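Local coordinates for protein sugar phosphate isomerase/epimerase (Parabacteroides distasonis, PDB 3L23) that binds a magnesium ion in a xylose isomerase-like TIM barrel and probably acts as a sugar phosphate isomerase or epimerase, at residues 108-113 with 147-152; 195-200 with 223-228; 229-234 with 265-270. All blocks are in the same frame, centred on the assembly; numbering follows the deposited sequence.

Contact 1: residues 108-113 with 147-152. With EDO (1,2-ethanediol), chain E; EDO (1,2-ethanediol), chain G.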
ATOM      1  N   GLU A 108      -8.857   6.889 -17.304  0.70 31.30           N
ATOM      2  CA  GLU A 108      -7.841   7.776 -17.884  0.70 31.15           C
ATOM      3  C   GLU A 108      -6.634   7.922 -16.952  0.70 30.70           C
ATOM      4  O   GLU A 108      -5.474   7.909 -17.392  0.70 30.37           O
ATOM      5  CB  GLU A 108      -8.485   9.131 -18.202  0.70 31.09           C
ATOM      6  CG  GLU A 108      -7.543  10.245 -18.668  0.70 32.58           C
ATOM      7  CD  GLU A 108      -8.285  11.523 -19.092  0.70 34.36           C
ATOM      8  OE1 GLU A 108      -9.522  11.507 -19.259  0.70 42.29           O
ATOM      9  OE2 GLU A 108      -7.610  12.557 -19.279  0.70 41.24           O
ATOM     10  N   TYR A 109      -6.906   8.056 -15.655  1.00 29.82           N
ATOM     11  CA  TYR A 109      -5.864   8.106 -14.658  1.00 30.21           C
ATOM     12  C   TYR A 109      -5.069   6.821 -14.668  1.00 29.21           C
ATOM     13  O   TYR A 109      -3.842   6.852 -14.674  1.00 28.70           O
ATOM     14  CB  TYR A 109      -6.441   8.298 -13.248  1.00 30.69           C
ATOM     15  CG  TYR A 109      -5.372   8.270 -12.204  1.00 29.63           C
ATOM     16  CD1 TYR A 109      -4.669   9.421 -11.872  1.00 30.13           C
ATOM     17  CD2 TYR A 109      -5.030   7.093 -11.577  1.00 30.80           C
ATOM     18  CE1 TYR A 109      -3.650   9.391 -10.972  1.00 30.64           C
ATOM     19  CE2 TYR A 109      -4.039   7.074 -10.682  1.00 31.70           C
ATOM     20  CZ  TYR A 109      -3.367   8.218 -10.359  1.00 30.82           C
ATOM     21  OH  TYR A 109      -2.325   8.114  -9.449  1.00 33.91           O
ATOM     22  N   TRP A 110      -5.754   5.686 -14.638  1.00 28.41           N
ATOM     23  CA  TRP A 110      -5.040   4.414 -14.556  1.00 28.94           C
ATOM     24  C   TRP A 110      -4.175   4.171 -15.807  1.00 29.32           C
ATOM     25  O   TRP A 110      -3.054   3.685 -15.686  1.00 30.09           O
ATOM     26  CB  TRP A 110      -5.990   3.229 -14.288  1.00 28.72           C
ATOM     27  CG  TRP A 110      -6.426   3.209 -12.856  1.00 27.93           C
ATOM     28  CD1 TRP A 110      -7.678   3.316 -12.395  1.00 28.21           C
ATOM     29  CD2 TRP A 110      -5.570   3.099 -11.702  1.00 27.69           C
ATOM     30  NE1 TRP A 110      -7.692   3.294 -11.024  1.00 29.65           N
ATOM     31  CE2 TRP A 110      -6.403   3.154 -10.566  1.00 27.82           C
ATOM     32  CE3 TRP A 110      -4.185   2.956 -11.528  1.00 28.57           C
ATOM     33  CZ2 TRP A 110      -5.898   3.048  -9.274  1.00 30.32           C
ATOM     34  CZ3 TRP A 110      -3.680   2.880 -10.265  1.00 30.40           C
ATOM     35  CH2 TRP A 110      -4.538   2.925  -9.142  1.00 29.34           C
ATOM     36  N   LYS A 111      -4.693   4.503 -16.979  1.00 29.60           N
ATOM     37  CA  LYS A 111      -3.915   4.328 -18.215  1.00 30.35           C
ATOM     38  C   LYS A 111      -2.583   5.111 -18.161  1.00 30.07           C
ATOM     39  O   LYS A 111      -1.514   4.531 -18.356  1.00 30.63           O
ATOM     40  CB  LYS A 111      -4.717   4.732 -19.453  1.00 30.78           C
ATOM     41  CG  LYS A 111      -3.917   4.550 -20.742  1.00 31.03           C
ATOM     42  CD  LYS A 111      -4.774   4.603 -21.962  1.00 32.71           C
ATOM     43  CE  LYS A 111      -3.928   4.421 -23.261  1.00 33.31           C
ATOM     44  NZ  LYS A 111      -4.753   4.705 -24.405  1.00 37.10           N
ATOM     45  N   ALA A 112      -2.666   6.403 -17.867  1.00 29.71           N
ATOM     46  CA  ALA A 112      -1.470   7.271 -17.803  1.00 29.85           C
ATOM     47  C   ALA A 112      -0.519   6.852 -16.696  1.00 30.01           C
ATOM     48  O   ALA A 112       0.692   6.815 -16.889  1.00 30.35           O
ATOM     49  CB  ALA A 112      -1.894   8.692 -17.600  1.00 30.28           C
ATOM     50  N   THR A 113      -1.059   6.551 -15.522  1.00 28.68           N
ATOM     51  CA  THR A 113      -0.255   6.141 -14.382  1.00 27.73           C
ATOM     52  C   THR A 113       0.423   4.780 -14.600  1.00 28.11           C
ATOM     53  O   THR A 113       1.616   4.626 -14.304  1.00 27.30           O
ATOM     54  CB  THR A 113      -1.152   6.144 -13.135  1.00 27.69           C
ATOM     55  OG1 THR A 113      -1.697   7.470 -13.018  1.00 28.92           O
ATOM     56  CG2 THR A 113      -0.381   5.738 -11.850  1.00 27.29           C
ATOM     57  N   ASN A 147     -11.952  -3.936 -10.834  1.00 29.35           N
ATOM     58  CA  ASN A 147     -11.787  -4.996 -11.842  1.00 28.69           C
ATOM     59  C   ASN A 147     -11.418  -4.362 -13.195  1.00 28.84           C
ATOM     60  O   ASN A 147     -10.517  -4.828 -13.879  1.00 29.73           O
ATOM     61  CB  ASN A 147     -13.055  -5.841 -12.022  1.00 28.58           C
ATOM     62  CG  ASN A 147     -13.284  -6.831 -10.905  1.00 27.68           C
ATOM     63  OD1 ASN A 147     -12.351  -7.244 -10.206  1.00 27.80           O
ATOM     64  ND2 ASN A 147     -14.527  -7.249 -10.748  1.00 26.00           N
ATOM     65  N   GLN A 148     -12.106  -3.285 -13.565  1.00 29.63           N
ATOM     66  CA  GLN A 148     -11.835  -2.636 -14.856  1.00 29.34           C
ATOM     67  C   GLN A 148     -10.476  -1.931 -14.822  1.00 29.62           C
ATOM     68  O   GLN A 148      -9.773  -1.921 -15.835  1.00 30.50           O
ATOM     69  CB  GLN A 148     -12.910  -1.635 -15.234  1.00 30.12           C
ATOM     70  CG  GLN A 148     -12.699  -1.142 -16.657  1.00 30.93           C
ATOM     71  CD  GLN A 148     -13.760  -0.170 -17.155  1.00 32.32           C
ATOM     72  OE1 GLN A 148     -14.654   0.242 -16.408  1.00 35.33           O
ATOM     73  NE2 GLN A 148     -13.645   0.211 -18.417  1.00 37.28           N
ATOM     74  N   ALA A 149     -10.106  -1.334 -13.685  1.00 29.35           N
ATOM     75  CA  ALA A 149      -8.777  -0.694 -13.529  1.00 29.30           C
ATOM     76  C   ALA A 149      -7.680  -1.699 -13.811  1.00 29.41           C
ATOM     77  O   ALA A 149      -6.701  -1.383 -14.476  1.00 29.57           O
ATOM     78  CB  ALA A 149      -8.588  -0.072 -12.114  1.00 28.51           C
ATOM     79  N   SER A 150      -7.849  -2.924 -13.312  1.00 29.09           N
ATOM     80  CA  SER A 150      -6.865  -3.974 -13.529  1.00 28.86           C
ATOM     81  C   SER A 150      -6.657  -4.239 -15.008  1.00 29.06           C
ATOM     82  O   SER A 150      -5.509  -4.383 -15.452  1.00 29.14           O
ATOM     83  CB  SER A 150      -7.300  -5.244 -12.807  1.00 28.59           C
ATOM     84  OG  SER A 150      -6.474  -6.320 -13.176  1.00 29.47           O
ATOM     85  N   ASP A 151      -7.756  -4.288 -15.779  1.00 28.55           N
ATOM     86  CA  ASP A 151      -7.679  -4.490 -17.226  1.00 29.00           C
ATOM     87  C   ASP A 151      -6.863  -3.380 -17.888  1.00 28.93           C
ATOM     88  O   ASP A 151      -6.028  -3.641 -18.764  1.00 28.89           O
ATOM     89  CB  ASP A 151      -9.066  -4.521 -17.885  1.00 28.56           C
ATOM     90  CG  ASP A 151      -9.915  -5.719 -17.486  1.00 29.68           C
ATOM     91  OD1 ASP A 151      -9.424  -6.697 -16.909  1.00 29.38           O
ATOM     92  OD2 ASP A 151     -11.126  -5.681 -17.816  1.00 33.41           O
ATOM     93  N   VAL A 152      -7.113  -2.136 -17.471  1.00 29.16           N
ATOM     94  CA  VAL A 152      -6.363  -0.983 -17.979  1.00 28.91           C
ATOM     95  C   VAL A 152      -4.863  -1.069 -17.628  1.00 28.93           C
ATOM     96  O   VAL A 152      -4.015  -0.823 -18.468  1.00 30.20           O
ATOM     97  CB  VAL A 152      -6.958   0.333 -17.440  1.00 29.77           C
ATOM     98  CG1 VAL A 152      -6.057   1.516 -17.773  1.00 31.07           C
ATOM     99  CG2 VAL A 152      -8.359   0.517 -17.997  1.00 28.24           C
TER
HETATM  100  C1  EDO E   4      -1.613  11.287 -13.371  1.00 48.40           C
HETATM  101  O1  EDO E   4      -1.063  10.274 -14.201  1.00 48.87           O
HETATM  102  C2  EDO E   4      -0.766  11.314 -12.117  1.00 48.75           C
HETATM  103  O2  EDO E   4      -0.817  12.579 -11.464  1.00 48.25           O
HETATM  104  C1  EDO G   6     -13.744  -6.010 -16.095  1.00 36.84           C
HETATM  105  O1  EDO G   6     -13.339  -6.762 -17.242  1.00 41.42           O
HETATM  106  C2  EDO G   6     -14.576  -6.904 -15.204  1.00 37.68           C
HETATM  107  O2  EDO G   6     -13.866  -8.105 -14.887  1.00 36.80           O
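Trp-110 and Ala-149 meet where two neighbouring outer helices of the TIM barrel, 103-119 and 136-155, pack side by side. The methyl CB of Ala-149 lies over one face of the indole. CB of Ala-149 sits 3.8 Å from the centroid of the five-membered ring of Trp-110, 24° off the ring normal, which makes a CH-pi contact. Its nearest ring atom is CD1 of Trp-110, 3.5 Å from CB of Ala-149. One turn on from Ala-149, Val-152 makes the second half of the contact. Its CG1 branch reaches the backbone of the facing helix and also touches CB of Trp-110. The segment axes run in roughly the same direction, 33° apart and 9.1 Å at closest approach. No hydrogen bond joins the two segments; the side-chain contacts across it are apolar. Further in, Trp-110 packs on Leu-125 and Gln-127 of strand 124-127, and Ala-149 on Phe-162 of strand 162-165. The seam therefore backs directly onto the barrel wall. With CG1 of Val-152 anti to its own N (chi1 171°), this methyl comes within 3.4 Å of the backbone N of Lys-111.

Contact 2: residues 195-200 with 223-228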
ATOM      1  N   GLY A 195     -24.378  -6.504   9.809  1.00 45.67           N
ATOM      2  CA  GLY A 195     -23.908  -6.031   8.501  1.00 42.64           C
ATOM      3  C   GLY A 195     -22.560  -6.641   8.132  1.00 40.30           C
ATOM      4  O   GLY A 195     -21.923  -7.296   8.936  1.00 40.11           O
ATOM      5  N   ASP A 196     -22.135  -6.401   6.904  1.00 36.69           N
ATOM      6  CA  ASP A 196     -20.939  -7.007   6.345  1.00 35.12           C
ATOM      7  C   ASP A 196     -19.790  -6.037   6.362  1.00 32.50           C
ATOM      8  O   ASP A 196     -19.985  -4.874   6.021  1.00 30.33           O
ATOM      9  CB  ASP A 196     -21.211  -7.372   4.902  1.00 35.18           C
ATOM     10  CG  ASP A 196     -22.348  -8.317   4.769  1.00 37.18           C
ATOM     11  OD1 ASP A 196     -22.180  -9.468   5.215  1.00 38.62           O
ATOM     12  OD2 ASP A 196     -23.423  -7.910   4.250  1.00 39.43           O
ATOM     13  N   GLN A 197     -18.584  -6.516   6.694  1.00 30.62           N
ATOM     14  CA  GLN A 197     -17.418  -5.676   6.620  1.00 29.56           C
ATOM     15  C   GLN A 197     -17.130  -5.345   5.157  1.00 29.95           C
ATOM     16  O   GLN A 197     -17.151  -6.229   4.289  1.00 28.73           O
ATOM     17  CB  GLN A 197     -16.202  -6.352   7.268  1.00 28.90           C
ATOM     18  CG  GLN A 197     -16.405  -6.591   8.779  1.00 28.44           C
ATOM     19  CD  GLN A 197     -15.197  -7.161   9.489  1.00 29.28           C
ATOM     20  OE1 GLN A 197     -14.889  -6.745  10.614  1.00 30.94           O
ATOM     21  NE2 GLN A 197     -14.481  -8.096   8.821  1.00 28.79           N
ATOM     22  N   ILE A 198     -16.822  -4.081   4.899  1.00 29.43           N
ATOM     23  CA  ILE A 198     -16.469  -3.649   3.532  1.00 28.95           C
ATOM     24  C   ILE A 198     -15.378  -4.508   2.927  1.00 28.59           C
ATOM     25  O   ILE A 198     -15.485  -4.917   1.780  1.00 29.24           O
ATOM     26  CB  ILE A 198     -16.118  -2.117   3.485  1.00 27.81           C
ATOM     27  CG1 ILE A 198     -17.355  -1.285   3.764  1.00 28.94           C
ATOM     28  CG2 ILE A 198     -15.521  -1.715   2.116  1.00 29.14           C
ATOM     29  CD1 ILE A 198     -17.041   0.145   4.194  1.00 29.61           C
ATOM     30  N   TYR A 199     -14.312  -4.805   3.674  1.00 28.95           N
ATOM     31  CA  TYR A 199     -13.210  -5.601   3.132  1.00 28.82           C
ATOM     32  C   TYR A 199     -13.669  -6.985   2.638  1.00 28.90           C
ATOM     33  O   TYR A 199     -13.166  -7.500   1.603  1.00 29.87           O
ATOM     34  CB  TYR A 199     -12.132  -5.735   4.205  1.00 29.44           C
ATOM     35  CG  TYR A 199     -10.743  -6.115   3.720  1.00 29.12           C
ATOM     36  CD1 TYR A 199      -9.972  -5.222   2.966  1.00 28.29           C
ATOM     37  CD2 TYR A 199     -10.198  -7.363   4.013  1.00 30.51           C
ATOM     38  CE1 TYR A 199      -8.703  -5.570   2.534  1.00 29.46           C
ATOM     39  CE2 TYR A 199      -8.927  -7.699   3.585  1.00 29.64           C
ATOM     40  CZ  TYR A 199      -8.197  -6.823   2.854  1.00 29.08           C
ATOM     41  OH  TYR A 199      -6.935  -7.140   2.397  1.00 31.37           O
ATOM     42  N   ASP A 200     -14.559  -7.617   3.400  1.00 28.67           N
ATOM     43  CA  ASP A 200     -15.143  -8.911   2.983  1.00 29.36           C
ATOM     44  C   ASP A 200     -15.914  -8.799   1.675  1.00 29.74           C
ATOM     45  O   ASP A 200     -15.835  -9.696   0.850  1.00 29.05           O
ATOM     46  CB  ASP A 200     -15.967  -9.510   4.100  1.00 29.54           C
ATOM     47  CG  ASP A 200     -15.116  -9.822   5.291  1.00 30.56           C
ATOM     48  OD1 ASP A 200     -13.961 -10.204   5.052  1.00 30.04           O
ATOM     49  OD2 ASP A 200     -15.551  -9.679   6.438  1.00 28.81           O
ATOM     50  N   GLY A 223      -8.581  -2.224  12.819  1.00 27.44           N
ATOM     51  CA  GLY A 223      -9.962  -2.503  12.432  1.00 27.23           C
ATOM     52  C   GLY A 223     -10.622  -3.677  13.147  1.00 28.08           C
ATOM     53  O   GLY A 223     -11.640  -4.207  12.669  1.00 28.48           O
ATOM     54  N   GLN A 224     -10.012  -4.093  14.263  0.70 28.72           N
ATOM     55  CA  GLN A 224     -10.518  -5.143  15.151  0.70 29.66           C
ATOM     56  C   GLN A 224     -10.461  -6.523  14.510  0.70 29.29           C
ATOM     57  O   GLN A 224     -11.111  -7.451  14.995  0.70 29.49           O
ATOM     58  CB  GLN A 224     -11.921  -4.820  15.676  0.70 30.10           C
ATOM     59  CG  GLN A 224     -11.993  -3.494  16.401  0.70 31.91           C
ATOM     60  CD  GLN A 224     -13.370  -3.143  16.950  0.70 33.98           C
ATOM     61  OE1 GLN A 224     -14.021  -3.932  17.640  0.70 39.62           O
ATOM     62  NE2 GLN A 224     -13.811  -1.925  16.657  0.70 41.23           N
ATOM     63  N   ASN A 225      -9.660  -6.661  13.465  1.00 29.60           N
ATOM     64  CA  ASN A 225      -9.521  -7.939  12.735  1.00 30.14           C
ATOM     65  C   ASN A 225      -8.102  -8.502  12.821  1.00 30.56           C
ATOM     66  O   ASN A 225      -7.132  -7.807  13.130  1.00 30.78           O
ATOM     67  CB  ASN A 225      -9.951  -7.799  11.270  1.00 30.06           C
ATOM     68  CG  ASN A 225     -11.439  -7.818  11.104  1.00 30.92           C
ATOM     69  OD1 ASN A 225     -11.981  -8.853  10.731  1.00 30.97           O
ATOM     70  ND2 ASN A 225     -12.129  -6.711  11.460  1.00 29.27           N
ATOM     71  N   ASP A 226      -7.981  -9.794  12.518  1.00 30.73           N
ATOM     72  CA  ASP A 226      -6.700 -10.514  12.649  1.00 30.82           C
ATOM     73  C   ASP A 226      -6.078 -10.768  11.299  1.00 30.22           C
ATOM     74  O   ASP A 226      -6.630 -11.547  10.541  1.00 30.73           O
ATOM     75  CB  ASP A 226      -6.966 -11.860  13.314  1.00 31.72           C
ATOM     76  CG  ASP A 226      -5.712 -12.698  13.502  1.00 32.08           C
ATOM     77  OD1 ASP A 226      -4.573 -12.185  13.352  1.00 34.13           O
ATOM     78  OD2 ASP A 226      -5.898 -13.910  13.804  1.00 33.99           O
ATOM     79  N   PRO A 227      -4.902 -10.165  11.026  1.00 29.53           N
ATOM     80  CA  PRO A 227      -4.275 -10.375   9.735  1.00 28.86           C
ATOM     81  C   PRO A 227      -3.848 -11.819   9.516  1.00 29.62           C
ATOM     82  O   PRO A 227      -3.815 -12.284   8.380  1.00 30.19           O
ATOM     83  CB  PRO A 227      -3.073  -9.447   9.767  1.00 31.06           C
ATOM     84  CG  PRO A 227      -2.765  -9.230  11.167  1.00 30.35           C
ATOM     85  CD  PRO A 227      -4.103  -9.263  11.867  1.00 30.30           C
ATOM     86  N   VAL A 228      -3.558 -12.542  10.584  1.00 29.30           N
ATOM     87  CA  VAL A 228      -3.201 -13.960  10.421  1.00 30.24           C
ATOM     88  C   VAL A 228      -4.390 -14.781   9.934  1.00 31.20           C
ATOM     89  O   VAL A 228      -4.259 -15.586   9.020  1.00 30.27           O
ATOM     90  CB  VAL A 228      -2.579 -14.489  11.706  1.00 30.54           C
ATOM     91  CG1 VAL A 228      -2.463 -16.010  11.682  1.00 30.49           C
ATOM     92  CG2 VAL A 228      -1.190 -13.809  11.925  1.00 28.53           C
TER
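Gln-197 and Asn-225 form a polar contact between two side-chain amides. It lies between the start of helix 198-205 and the loop that leads from helix 217-222 to helix 227-233. The backbones stay well apart, and the two side chains bridge the gap from opposite directions. Gln-197 does so with its chain extended beyond CG (chi2 -176°).

Each amide gives one N-H and accepts one. ND2 of Asn-225 donates to OE1 of Gln-197 at 2.9 Å. In return, NE2 of Gln-197 donates to OD1 of Asn-225 at 3.2 Å. Both bonds are fairly straight. The two amide planes are turned 48° against each other, so the pair is twisted rather than flat. Each acceptor lies close to the amide plane of its donor, but each donor is tilted from the plane of the carbonyl it meets.

In the TIM barrel this joins two successive parts of the outer layer, on either side of strand 211-216 in sequence. Helix 217-222 ends in a Schellman motif with Gln-224 as its C-prime residue, and Asn-225 follows directly. Asp-226 then caps helix 227-233, with OD1 of Asp-226 accepting from N of Val-228 at 3.0 Å.

Further bonds fix the rotation of both amides. ND2 of Asn-225 also donates to O of Gly-223 at 2.8 Å, from above the carbonyl plane. NE2 of Gln-197 also donates to OD2 of Asp-200 at 3.1 Å. The amide nitrogens thus donate to two acceptors each. Phe-171 packs against both side chains.

Contact 3: residues 229-234 with 265-270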
ATOM      1  N   GLU A 229      -5.557 -14.589  10.545  1.00 31.98           N
ATOM      2  CA  GLU A 229      -6.788 -15.217  10.072  1.00 32.56           C
ATOM      3  C   GLU A 229      -7.110 -14.873   8.621  1.00 30.60           C
ATOM      4  O   GLU A 229      -7.547 -15.747   7.858  1.00 31.23           O
ATOM      5  CB  GLU A 229      -7.978 -14.805  10.952  1.00 32.70           C
ATOM      6  CG  GLU A 229      -9.313 -15.392  10.515  1.00 34.93           C
ATOM      7  CD  GLU A 229     -10.540 -14.853  11.307  1.00 38.07           C
ATOM      8  OE1 GLU A 229     -10.432 -13.829  12.049  1.00 41.86           O
ATOM      9  OE2 GLU A 229     -11.607 -15.498  11.158  1.00 46.31           O
ATOM     10  N   TYR A 230      -6.939 -13.609   8.239  1.00 29.94           N
ATOM     11  CA  TYR A 230      -7.173 -13.190   6.851  1.00 30.19           C
ATOM     12  C   TYR A 230      -6.236 -13.912   5.871  1.00 30.22           C
ATOM     13  O   TYR A 230      -6.671 -14.396   4.808  1.00 29.91           O
ATOM     14  CB  TYR A 230      -7.095 -11.657   6.676  1.00 30.13           C
ATOM     15  CG  TYR A 230      -8.468 -11.057   6.773  1.00 30.19           C
ATOM     16  CD1 TYR A 230      -9.330 -11.080   5.696  1.00 30.00           C
ATOM     17  CD2 TYR A 230      -8.934 -10.527   7.983  1.00 31.69           C
ATOM     18  CE1 TYR A 230     -10.640 -10.565   5.806  1.00 30.49           C
ATOM     19  CE2 TYR A 230     -10.198 -10.056   8.095  1.00 31.85           C
ATOM     20  CZ  TYR A 230     -11.067 -10.087   7.010  1.00 31.04           C
ATOM     21  OH  TYR A 230     -12.357  -9.602   7.184  1.00 31.90           O
HETATM   22  N   MSE A 231      -4.950 -13.965   6.194  0.66 30.85           N
HETATM   23  CA  MSE A 231      -3.994 -14.720   5.359  0.66 31.16           C
HETATM   24  C   MSE A 231      -4.369 -16.221   5.266  0.66 31.62           C
HETATM   25  O   MSE A 231      -4.242 -16.832   4.211  0.66 31.93           O
HETATM   26  CB  MSE A 231      -2.548 -14.561   5.877  0.66 31.21           C
HETATM   27  CG  MSE A 231      -1.875 -13.307   5.387  0.66 30.56           C
HETATM   28 SE   MSE A 231      -0.028 -13.234   5.998  0.50 30.89          SE
HETATM   29  CE  MSE A 231      -0.307 -12.669   7.856  0.66 29.64           C
ATOM     30  N   GLN A 232      -4.838 -16.808   6.361  1.00 30.78           N
ATOM     31  CA  GLN A 232      -5.225 -18.234   6.337  1.00 31.50           C
ATOM     32  C   GLN A 232      -6.465 -18.452   5.493  1.00 32.60           C
ATOM     33  O   GLN A 232      -6.574 -19.451   4.781  1.00 31.65           O
ATOM     34  CB  GLN A 232      -5.447 -18.761   7.750  1.00 31.14           C
ATOM     35  CG  GLN A 232      -4.153 -18.852   8.578  1.00 31.45           C
ATOM     36  CD  GLN A 232      -4.389 -19.097  10.089  1.00 34.10           C
ATOM     37  OE1 GLN A 232      -5.516 -19.264  10.529  1.00 36.12           O
ATOM     38  NE2 GLN A 232      -3.319 -19.166  10.856  1.00 33.94           N
ATOM     39  N   LYS A 233      -7.412 -17.525   5.592  1.00 32.99           N
ATOM     40  CA  LYS A 233      -8.698 -17.654   4.864  1.00 33.96           C
ATOM     41  C   LYS A 233      -8.586 -17.310   3.392  1.00 33.48           C
ATOM     42  O   LYS A 233      -9.242 -17.948   2.560  1.00 33.32           O
ATOM     43  CB  LYS A 233      -9.785 -16.775   5.503  1.00 34.91           C
ATOM     44  CG  LYS A 233     -10.387 -17.309   6.791  1.00 38.62           C
ATOM     45  N   HIS A 234      -7.757 -16.320   3.054  1.00 33.26           N
ATOM     46  CA  HIS A 234      -7.624 -15.808   1.683  1.00 32.39           C
ATOM     47  C   HIS A 234      -6.195 -15.813   1.165  1.00 32.73           C
ATOM     48  O   HIS A 234      -5.693 -14.793   0.654  1.00 32.69           O
ATOM     49  CB  HIS A 234      -8.218 -14.374   1.623  1.00 32.40           C
ATOM     50  CG  HIS A 234      -9.649 -14.292   2.065  1.00 31.86           C
ATOM     51  ND1 HIS A 234     -10.696 -14.659   1.251  1.00 32.91           N
ATOM     52  CD2 HIS A 234     -10.205 -13.940   3.251  1.00 34.67           C
ATOM     53  CE1 HIS A 234     -11.838 -14.542   1.913  1.00 35.76           C
ATOM     54  NE2 HIS A 234     -11.577 -14.076   3.117  1.00 35.01           N
ATOM     55  N   TYR A 265       5.341 -16.569   5.383  1.00 31.79           N
ATOM     56  CA  TYR A 265       6.193 -17.595   4.771  1.00 31.44           C
ATOM     57  C   TYR A 265       5.383 -18.839   4.414  1.00 31.98           C
ATOM     58  O   TYR A 265       5.551 -19.356   3.319  1.00 32.35           O
ATOM     59  CB  TYR A 265       7.399 -17.921   5.670  1.00 31.23           C
ATOM     60  CG  TYR A 265       8.375 -16.793   5.765  1.00 31.40           C
ATOM     61  CD1 TYR A 265       8.879 -16.169   4.626  1.00 30.50           C
ATOM     62  CD2 TYR A 265       8.766 -16.294   6.998  1.00 32.14           C
ATOM     63  CE1 TYR A 265       9.746 -15.083   4.737  1.00 34.23           C
ATOM     64  CE2 TYR A 265       9.623 -15.246   7.093  1.00 32.96           C
ATOM     65  CZ  TYR A 265      10.104 -14.619   5.978  1.00 31.21           C
ATOM     66  OH  TYR A 265      10.973 -13.539   6.143  1.00 32.38           O
ATOM     67  N   ALA A 266       4.481 -19.287   5.293  1.00 32.42           N
ATOM     68  CA  ALA A 266       3.586 -20.407   4.993  1.00 32.33           C
ATOM     69  C   ALA A 266       2.764 -20.131   3.715  1.00 32.63           C
ATOM     70  O   ALA A 266       2.539 -21.012   2.882  1.00 32.40           O
ATOM     71  CB  ALA A 266       2.639 -20.683   6.157  1.00 32.44           C
ATOM     72  N   ASN A 267       2.328 -18.894   3.562  1.00 32.82           N
ATOM     73  CA  ASN A 267       1.551 -18.510   2.396  1.00 33.27           C
ATOM     74  C   ASN A 267       2.359 -18.297   1.128  1.00 34.10           C
ATOM     75  O   ASN A 267       1.787 -18.219   0.042  1.00 34.82           O
ATOM     76  CB  ASN A 267       0.801 -17.213   2.660  1.00 33.43           C
ATOM     77  CG  ASN A 267      -0.507 -17.426   3.382  1.00 33.45           C
ATOM     78  OD1 ASN A 267      -0.645 -18.334   4.185  1.00 33.36           O
ATOM     79  ND2 ASN A 267      -1.465 -16.531   3.125  1.00 35.13           N
ATOM     80  N   GLY A 268       3.674 -18.204   1.257  1.00 34.34           N
ATOM     81  CA  GLY A 268       4.526 -17.920   0.098  1.00 34.77           C
ATOM     82  C   GLY A 268       4.488 -16.474  -0.372  1.00 34.73           C
ATOM     83  O   GLY A 268       4.797 -16.195  -1.540  1.00 34.92           O
ATOM     84  N   ILE A 269       4.140 -15.555   0.518  1.00 34.87           N
ATOM     85  CA  ILE A 269       4.163 -14.121   0.215  1.00 35.43           C
ATOM     86  C   ILE A 269       5.646 -13.700   0.058  1.00 36.11           C
ATOM     87  O   ILE A 269       6.444 -13.893   0.944  1.00 37.70           O
ATOM     88  CB  ILE A 269       3.410 -13.306   1.276  1.00 35.27           C
ATOM     89  CG1 ILE A 269       1.905 -13.590   1.191  1.00 34.78           C
ATOM     90  CG2 ILE A 269       3.672 -11.816   1.073  1.00 33.17           C
ATOM     91  CD1 ILE A 269       1.097 -13.013   2.324  1.00 33.78           C
ATOM     92  N   LYS A 270       5.975 -13.131  -1.091  1.00 38.11           N
ATOM     93  CA  LYS A 270       7.348 -12.793  -1.481  1.00 38.31           C
ATOM     94  C   LYS A 270       7.717 -11.313  -1.338  1.00 38.78           C
ATOM     95  O   LYS A 270       8.838 -10.941  -1.668  1.00 41.03           O
ATOM     96  CB  LYS A 270       7.530 -13.122  -2.955  1.00 39.61           C
TER
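Asn-267 and Ile-269 carry this contact from the second segment, and both work on Met-231, a selenomethionine. The segment 265-270 runs out of the last turn of helix 257-267. Asn-267 comes first. Its amide is directed at the last turns of helix 227-233. ND2 of Asn-267 donates to the backbone O of Met-231 at 3.0 Å. The N-H points almost straight at the oxygen, at 169°. The oxygen lies close to the amide plane of Asn-267, but ND2 sits above the carbonyl plane, 48° out of it. The same ND2 rests beside CB of Met-231 at 3.6 Å. The other end of the amide is held too, since OD1 of Asn-267 accepts from NE2 of Gln-263. This should fix the amide's rotation.

Gly-268 follows with positive phi. It forms the Schellman motif that ends the helix, with N of Gly-268 bonded to O of Tyr-265 at 3.0 Å. The chain then turns so that Ile-269 faces Met-231 again. CD1 of Ile-269 touches SE of Met-231 at 3.8 Å, and the two side chains cross at about a right angle. The bend at the end of the selenomethionine (chi3 -78°) turns its CE away from Ile-269, so SE does the touching.

The contact joins two consecutive outer helices of the TIM barrel, 227-233 and 257-267, near their C-terminal ends. Met-231 also packs on Gln-263 of helix 257-267 and, toward the barrel, on Leu-241 of strand 238-243.

How the contacts relate
From the N terminus, contact 1 comes first and closes the loop that holds strand 124-127 between helices 103-119 and 136-155. Contact 2 opens after it and spans strand 211-216 and helix 217-222. Contact 3 follows and spans strand 238-243 and most of helix 257-267. The three are in series, with none nested or crossed. Contacts 2 and 3 share helix 227-233 and touch: OD1 of Asp-200 is 2.7 Å from OH of Tyr-230, a probable hydrogen bond. Contact 1 lies apart, its centre about 27 Å from each of the other centres. Together they tie neighbouring parts of the outer layer around the barrel.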